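Local coordinates for GTP-binding nuclear protein GSP1 (Encephalitozoon cuniculi, PDB 4DJT) that binds guanine nucleotides as a Ran-family small GTPase and probably drives protein import into the nucleus and RNA export from it, at residues A75-D79 with V80-G84; L167-A170 with R171-G175; T174-P177 with D178-F181. All coordinates share one frame; numbering follows the deposited sequence.

Contact 1 (A75-D79 with V80-G84); sequences AVLKD and VYYIG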
loop_
_atom_site.group_PDB
_atom_site.type_symbol
_atom_site.label_atom_id
_atom_site.label_comp_id
_atom_site.label_asym_id
_atom_site.label_seq_id
_atom_site.Cartn_x
_atom_site.Cartn_y
_atom_site.Cartn_z
ATOM N N ALA A 75 -4.517 -16.249 -7.559
ATOM C CA ALA A 75 -5.137 -16.798 -6.349
ATOM C C ALA A 75 -5.675 -15.746 -5.428
ATOM O O ALA A 75 -5.379 -14.569 -5.579
ATOM C CB ALA A 75 -4.125 -17.655 -5.600
ATOM N N VAL A 76 -6.461 -16.186 -4.445
ATOM C CA VAL A 76 -6.964 -15.316 -3.381
ATOM C C VAL A 76 -5.943 -15.257 -2.250
ATOM O O VAL A 76 -5.332 -16.253 -1.918
ATOM C CB VAL A 76 -8.308 -15.852 -2.824
ATOM C CG1 VAL A 76 -8.104 -17.182 -2.106
ATOM C CG2 VAL A 76 -8.967 -14.842 -1.893
ATOM N N LEU A 77 -5.764 -14.095 -1.649
ATOM C CA LEU A 77 -4.815 -13.970 -0.540
ATOM C C LEU A 77 -5.412 -14.589 0.712
ATOM O O LEU A 77 -6.636 -14.553 0.908
ATOM C CB LEU A 77 -4.440 -12.496 -0.283
ATOM C CG LEU A 77 -3.776 -11.703 -1.424
ATOM C CD1 LEU A 77 -3.386 -10.319 -0.911
ATOM C CD2 LEU A 77 -2.545 -12.433 -1.944
ATOM N N LYS A 78 -4.542 -15.170 1.542
ATOM C CA LYS A 78 -4.929 -15.779 2.805
ATOM C C LYS A 78 -5.350 -14.691 3.791
ATOM O O LYS A 78 -4.868 -13.571 3.730
ATOM C CB LYS A 78 -3.752 -16.571 3.394
ATOM C CG LYS A 78 -3.553 -17.939 2.771
ATOM C CD LYS A 78 -2.206 -18.528 3.155
ATOM C CE LYS A 78 -1.987 -19.897 2.513
ATOM N NZ LYS A 78 -0.853 -20.655 3.139
ATOM N N ASP A 79 -6.252 -15.044 4.695
ATOM C CA ASP A 79 -6.700 -14.145 5.740
ATOM C C ASP A 79 -5.547 -13.626 6.585
ATOM O O ASP A 79 -5.569 -12.482 7.008
ATOM C CB ASP A 79 -7.724 -14.842 6.660
ATOM C CG ASP A 79 -9.068 -15.139 5.958
ATOM O OD1 ASP A 79 -9.297 -14.663 4.820
ATOM O OD2 ASP A 79 -9.903 -15.852 6.564
ATOM N N VAL A 80 -4.544 -14.469 6.838
ATOM C CA VAL A 80 -3.376 -14.057 7.640
ATOM C C VAL A 80 -2.605 -12.891 7.023
ATOM O O VAL A 80 -1.933 -12.168 7.736
ATOM C CB VAL A 80 -2.414 -15.232 7.949
ATOM C CG1 VAL A 80 -2.984 -16.085 9.079
ATOM C CG2 VAL A 80 -2.155 -16.066 6.706
ATOM N N TYR A 81 -2.729 -12.703 5.721
ATOM C CA TYR A 81 -2.179 -11.520 5.078
ATOM C C TYR A 81 -2.785 -10.273 5.699
ATOM O O TYR A 81 -2.074 -9.310 6.002
ATOM C CB TYR A 81 -2.418 -11.555 3.571
ATOM C CG TYR A 81 -1.741 -10.426 2.797
ATOM C CD1 TYR A 81 -2.455 -9.316 2.358
ATOM C CD2 TYR A 81 -0.375 -10.467 2.509
ATOM C CE1 TYR A 81 -1.828 -8.272 1.667
ATOM C CE2 TYR A 81 0.247 -9.432 1.833
ATOM C CZ TYR A 81 -0.475 -8.334 1.416
ATOM O OH TYR A 81 0.180 -7.339 0.673
ATOM N N TYR A 82 -4.110 -10.292 5.861
ATOM C CA TYR A 82 -4.850 -9.117 6.336
ATOM C C TYR A 82 -4.824 -8.976 7.859
ATOM O O TYR A 82 -4.856 -7.865 8.386
ATOM C CB TYR A 82 -6.279 -9.159 5.838
ATOM C CG TYR A 82 -6.397 -9.154 4.346
ATOM C CD1 TYR A 82 -5.894 -8.103 3.593
ATOM C CD2 TYR A 82 -7.010 -10.163 3.689
ATOM C CE1 TYR A 82 -6.003 -8.080 2.229
ATOM C CE2 TYR A 82 -7.130 -10.146 2.304
ATOM C CZ TYR A 82 -6.634 -9.079 1.592
ATOM O OH TYR A 82 -6.734 -9.063 0.230
ATOM N N ILE A 83 -4.805 -10.100 8.574
ATOM C CA ILE A 83 -5.016 -10.074 10.029
ATOM C C ILE A 83 -4.024 -9.161 10.744
ATOM O O ILE A 83 -2.829 -9.191 10.479
ATOM C CB ILE A 83 -4.914 -11.483 10.647
ATOM C CG1 ILE A 83 -6.144 -12.306 10.263
ATOM C CG2 ILE A 83 -4.823 -11.396 12.179
ATOM C CD1 ILE A 83 -6.109 -13.760 10.746
ATOM N N GLY A 84 -4.530 -8.335 11.640
ATOM C CA GLY A 84 -3.675 -7.452 12.412
ATOM C C GLY A 84 -3.366 -6.116 11.735
ATOM O O GLY A 84 -2.713 -5.266 12.347
#
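L77 lays its CD1 methyl on the ring of Y81 where the chain of switch II, the mobile loop of Ras-like GTPases, winds into the short helical turn 79-82. Taking the apolar contacts first, L77 CD1 stands 3.9 Å from the centroid of the Y81 ring, a CH-pi contact over one face, displaced toward the rim so that L77 CD1 and Y81 CD1 are 3.5 Å apart. Y81 turns its ring this way through a chi1 of -174°, CG opposite the backbone N, which sets one face against the methyl. L77 CD1 also lies 3.8 Å from Y82 OH, so one branch of the leucine serves two tyrosines. K78 adds its CB, 3.7 Å from CG2 of V80.

The polar contacts are backbone bonds. Y81 N donates to K78 O at 3.0 Å. D79 O accepts from I83 N and, weakly, from Y82 N.

Beyond the turn, the hydroxyls of the two tyrosines part company: Y81 OH bonds to L16 O and Y82 OH to E109 on helix 103-114. The K78 amine goes to T43 O in switch I. Y81 thus lies between the turn and the central sheet, its side chain about 8 Å from the bound magnesium ion. I83 CG1 lies 3.3 Å from D79 O, on the side of the turn that meets V113 of helix 103-114.

Contact 2 (L167-A170 with R171-G175); sequences LHLA and RIFTG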
loop_
_atom_site.group_PDB
_atom_site.type_symbol
_atom_site.label_atom_id
_atom_site.label_comp_id
_atom_site.label_asym_id
_atom_site.label_seq_id
_atom_site.Cartn_x
_atom_site.Cartn_y
_atom_site.Cartn_z
ATOM N N LEU A 167 1.822 9.589 5.243
ATOM C CA LEU A 167 1.502 10.813 5.980
ATOM C C LEU A 167 0.045 10.821 6.415
ATOM O O LEU A 167 -0.267 11.097 7.575
ATOM C CB LEU A 167 1.828 12.045 5.144
ATOM C CG LEU A 167 1.646 13.424 5.804
ATOM C CD1 LEU A 167 2.471 13.548 7.077
ATOM C CD2 LEU A 167 1.981 14.545 4.806
ATOM N N HIS A 168 -0.864 10.524 5.485
ATOM C CA HIS A 168 -2.296 10.420 5.832
ATOM C C HIS A 168 -2.584 9.400 6.916
ATOM O O HIS A 168 -3.303 9.673 7.875
ATOM C CB HIS A 168 -3.139 10.083 4.612
ATOM C CG HIS A 168 -4.623 10.129 4.885
ATOM N ND1 HIS A 168 -5.262 11.270 5.123
ATOM C CD2 HIS A 168 -5.561 9.112 5.049
ATOM C CE1 HIS A 168 -6.562 11.014 5.368
ATOM N NE2 HIS A 168 -6.740 9.702 5.334
ATOM N N LEU A 169 -2.004 8.220 6.770
ATOM C CA LEU A 169 -2.206 7.126 7.720
ATOM C C LEU A 169 -1.706 7.507 9.120
ATOM O O LEU A 169 -2.408 7.288 10.104
ATOM C CB LEU A 169 -1.527 5.834 7.200
ATOM C CG LEU A 169 -2.151 5.130 5.976
ATOM C CD1 LEU A 169 -1.244 4.030 5.422
ATOM C CD2 LEU A 169 -3.531 4.558 6.335
ATOM N N ALA A 170 -0.537 8.131 9.205
ATOM C CA ALA A 170 0.006 8.629 10.491
ATOM C C ALA A 170 -0.915 9.637 11.158
ATOM O O ALA A 170 -1.150 9.587 12.413
ATOM C CB ALA A 170 1.396 9.240 10.296
ATOM N N ARG A 171 -1.507 10.522 10.351
ATOM C CA ARG A 171 -2.495 11.466 10.862
ATOM C C ARG A 171 -3.739 10.810 11.445
ATOM O O ARG A 171 -4.156 11.158 12.567
ATOM C CB ARG A 171 -2.869 12.486 9.775
ATOM C CG ARG A 171 -1.717 13.377 9.439
ATOM C CD ARG A 171 -1.876 14.176 8.151
ATOM N NE ARG A 171 -0.836 15.195 8.073
ATOM C CZ ARG A 171 -0.652 16.027 7.046
ATOM N NH1 ARG A 171 -1.434 15.976 5.955
ATOM N NH2 ARG A 171 0.333 16.914 7.109
ATOM N N ILE A 172 -4.297 9.833 10.733
ATOM C CA ILE A 172 -5.436 9.059 11.217
ATOM C C ILE A 172 -5.111 8.355 12.540
ATOM O O ILE A 172 -5.869 8.441 13.545
ATOM C CB ILE A 172 -5.898 7.995 10.170
ATOM C CG1 ILE A 172 -6.483 8.660 8.886
ATOM C CG2 ILE A 172 -6.920 7.054 10.807
ATOM C CD1 ILE A 172 -7.747 9.520 9.063
ATOM N N PHE A 173 -3.988 7.642 12.541
ATOM C CA PHE A 173 -3.637 6.824 13.676
ATOM C C PHE A 173 -3.328 7.653 14.912
ATOM O O PHE A 173 -3.734 7.259 16.032
ATOM C CB PHE A 173 -2.457 5.940 13.331
ATOM C CG PHE A 173 -2.735 4.926 12.236
ATOM C CD1 PHE A 173 -4.002 4.356 12.081
ATOM C CD2 PHE A 173 -1.717 4.508 11.414
ATOM C CE1 PHE A 173 -4.240 3.406 11.099
ATOM C CE2 PHE A 173 -1.931 3.546 10.460
ATOM C CZ PHE A 173 -3.200 3.014 10.274
ATOM N N THR A 174 -2.620 8.777 14.734
ATOM C CA THR A 174 -2.261 9.669 15.864
ATOM C C THR A 174 -3.388 10.629 16.229
ATOM O O THR A 174 -3.410 11.175 17.345
ATOM C CB THR A 174 -0.997 10.523 15.600
ATOM O OG1 THR A 174 -1.233 11.431 14.499
ATOM C CG2 THR A 174 0.235 9.663 15.328
ATOM N N GLY A 175 -4.311 10.860 15.299
ATOM C CA GLY A 175 -5.343 11.854 15.487
ATOM C C GLY A 175 -4.896 13.304 15.289
ATOM O O GLY A 175 -5.666 14.210 15.573
HETATM O O HOH W 1 -3.609 13.758 5.135
#
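R171 reaches back along its own helix and lays its guanidinium over L167, one turn earlier. The chain is extended from CG to NE, and L167 CG sits over the centre of one face, 3.7 Å from R171 CZ. The two methyls of the leucine spread along the group, CD1 nearest NE and L167 CD2 3.7 Å from R171 NH2. Polar partners lie elsewhere: NE donates to L179 O in the segment that follows the helix, and R171 NH1 donates a hydrogen bond to a water 3.2 Å away. That water also bonds H168 ND1 and lies in the plane of both groups, bridging arginine and imidazole.

This is helix 164-174, the last helix of the Ras-like G domain, packed on the central sheet. A170 belongs to its inner side, its methyl resting on I61 and F63 of strand 60-68, while its carbonyl oxygen takes two donors near the helix end. T174 N donates to A170 O at 2.9 Å and T174 OG1 at 2.8 Å, from opposite faces of the carbonyl plane, so two bonds grip one acceptor. The hydroxyl gets there because OG1 sits between the backbone N and the carbonyl carbon (chi1 64°).

L169 meets F173 twice: its O lies against one face of the ring, 3.1 Å from F173 CD2, and L169 CB is 4.0 Å from F173 CE2. That ring also stacks with Y12, and the F173 N to L169 O bond is nearly straight, at 165°.

Contact 3 (T174-P177 with D178-F181); sequences TGRP and DLIF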
loop_
_atom_site.group_PDB
_atom_site.type_symbol
_atom_site.label_atom_id
_atom_site.label_comp_id
_atom_site.label_asym_id
_atom_site.label_seq_id
_atom_site.Cartn_x
_atom_site.Cartn_y
_atom_site.Cartn_z
ATOM N N THR A 174 -2.620 8.777 14.734
ATOM C CA THR A 174 -2.261 9.669 15.864
ATOM C C THR A 174 -3.388 10.629 16.229
ATOM O O THR A 174 -3.410 11.175 17.345
ATOM C CB THR A 174 -0.997 10.523 15.600
ATOM O OG1 THR A 174 -1.233 11.431 14.499
ATOM C CG2 THR A 174 0.235 9.663 15.328
ATOM N N GLY A 175 -4.311 10.860 15.299
ATOM C CA GLY A 175 -5.343 11.854 15.487
ATOM C C GLY A 175 -4.896 13.304 15.289
ATOM O O GLY A 175 -5.666 14.210 15.573
ATOM N N ARG A 176 -3.662 13.518 14.810
ATOM C CA ARG A 176 -3.071 14.834 14.683
ATOM C C ARG A 176 -3.097 15.227 13.211
ATOM O O ARG A 176 -2.273 14.766 12.433
ATOM C CB ARG A 176 -1.610 14.857 15.142
ATOM C CG ARG A 176 -1.318 14.683 16.634
ATOM C CD ARG A 176 0.206 14.782 16.877
ATOM N NE ARG A 176 0.682 16.088 16.408
ATOM C CZ ARG A 176 1.781 16.334 15.679
ATOM N NH1 ARG A 176 2.652 15.380 15.322
ATOM N NH2 ARG A 176 2.011 17.588 15.306
ATOM N N PRO A 177 -4.037 16.097 12.817
ATOM C CA PRO A 177 -4.150 16.421 11.385
ATOM C C PRO A 177 -2.969 17.233 10.873
ATOM O O PRO A 177 -2.728 17.286 9.654
ATOM C CB PRO A 177 -5.447 17.262 11.311
ATOM C CG PRO A 177 -5.733 17.684 12.721
ATOM C CD PRO A 177 -5.158 16.635 13.609
ATOM N N ASP A 178 -2.234 17.854 11.793
ATOM C CA ASP A 178 -1.070 18.690 11.431
ATOM C C ASP A 178 0.267 17.984 11.579
ATOM O O ASP A 178 1.322 18.592 11.398
ATOM C CB ASP A 178 -1.073 20.006 12.210
ATOM C CG ASP A 178 -1.182 19.820 13.730
ATOM O OD1 ASP A 178 -1.448 18.716 14.249
ATOM O OD2 ASP A 178 -1.027 20.842 14.409
ATOM N N LEU A 179 0.235 16.675 11.816
ATOM C CA LEU A 179 1.451 15.906 11.906
ATOM C C LEU A 179 2.154 16.005 10.574
ATOM O O LEU A 179 1.526 15.852 9.536
ATOM C CB LEU A 179 1.138 14.443 12.252
ATOM C CG LEU A 179 2.263 13.415 12.360
ATOM C CD1 LEU A 179 1.779 12.214 13.180
ATOM C CD2 LEU A 179 2.738 12.959 10.953
ATOM N N ILE A 180 3.455 16.264 10.607
ATOM C CA ILE A 180 4.307 16.166 9.403
ATOM C C ILE A 180 5.527 15.268 9.646
ATOM O O ILE A 180 5.926 15.030 10.779
ATOM C CB ILE A 180 4.809 17.555 8.908
ATOM C CG1 ILE A 180 5.627 18.257 9.993
ATOM C CG2 ILE A 180 3.659 18.445 8.473
ATOM C CD1 ILE A 180 6.392 19.483 9.483
ATOM N N PHE A 181 6.123 14.775 8.564
ATOM C CA PHE A 181 7.338 13.980 8.680
ATOM C C PHE A 181 8.515 14.911 8.550
ATOM O O PHE A 181 8.531 15.757 7.680
ATOM C CB PHE A 181 7.427 12.877 7.602
ATOM C CG PHE A 181 6.357 11.799 7.718
ATOM C CD1 PHE A 181 5.848 11.417 8.943
ATOM C CD2 PHE A 181 5.907 11.142 6.581
ATOM C CE1 PHE A 181 4.891 10.411 9.034
ATOM C CE2 PHE A 181 4.935 10.145 6.670
ATOM C CZ PHE A 181 4.446 9.762 7.891
#
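An arginine lies flat against backbone here: R176 folds its guanidinium over L179, whose CA stands 3.4 Å above the plane, toward the rim. The bend is at chi3 (59°), which turns the chain back from its extended course and brings R176 NH1 to 3.5 Å from L179 CB. The two side chains cross at about a right angle.

Underneath runs a type I beta turn from R176 to L179, with P177 and D178 at its corners, which turns the chain back along helix 164-174. Its closing bond joins L179 N to R176 O at 3.2 Å; the N-H points straight at the oxygen, but the donor stands 64° out of the carbonyl plane. One step earlier, the helix end is finished by an ST turn in which R176 N donates to T174 OG1. G175, between them, has positive phi. The T174 side chain also receives L179, whose CD1 comes 3.4 Å from T174 OG1 and 3.7 Å from T174 CG2, so the leucine bears on the last residue of the helix.

The D178 carboxylate lies near the same guanidinium, but D178 OD1 is 3.8 Å from R176 NH2 and the two planes are 58° apart, a long salt bridge. The closer ionic partner is D56, which pairs with NH2 and whose other oxygen accepts I180 N. With the guanidinium pressed on L179 and carboxylates of D56 and, at longer range, D178 nearby, the positive charge is probably well compensated, and the D56 salt bridge joins the post-helix turn to the loop between strands 46-54 and 60-68.

In the fold
Contact 2 and contact 3 form one unit: they share T174 and G175, their centres are 6 Å apart, and R171 of the one probably hydrogen-bonds L179 of the other. Contact 1 stands apart, its centre 23 Å from that of contact 2, on the switch side near the nucleotide. Contacts 1 and 2 are both partly buried and both lean on strands 11-17 and 60-68, contact 1 through L77, Y81 and Y82, contact 2 through L169, A170 and F173. Contact 3 lies at the surface, where arginine and carboxylates take over and L179 is its one buried residue.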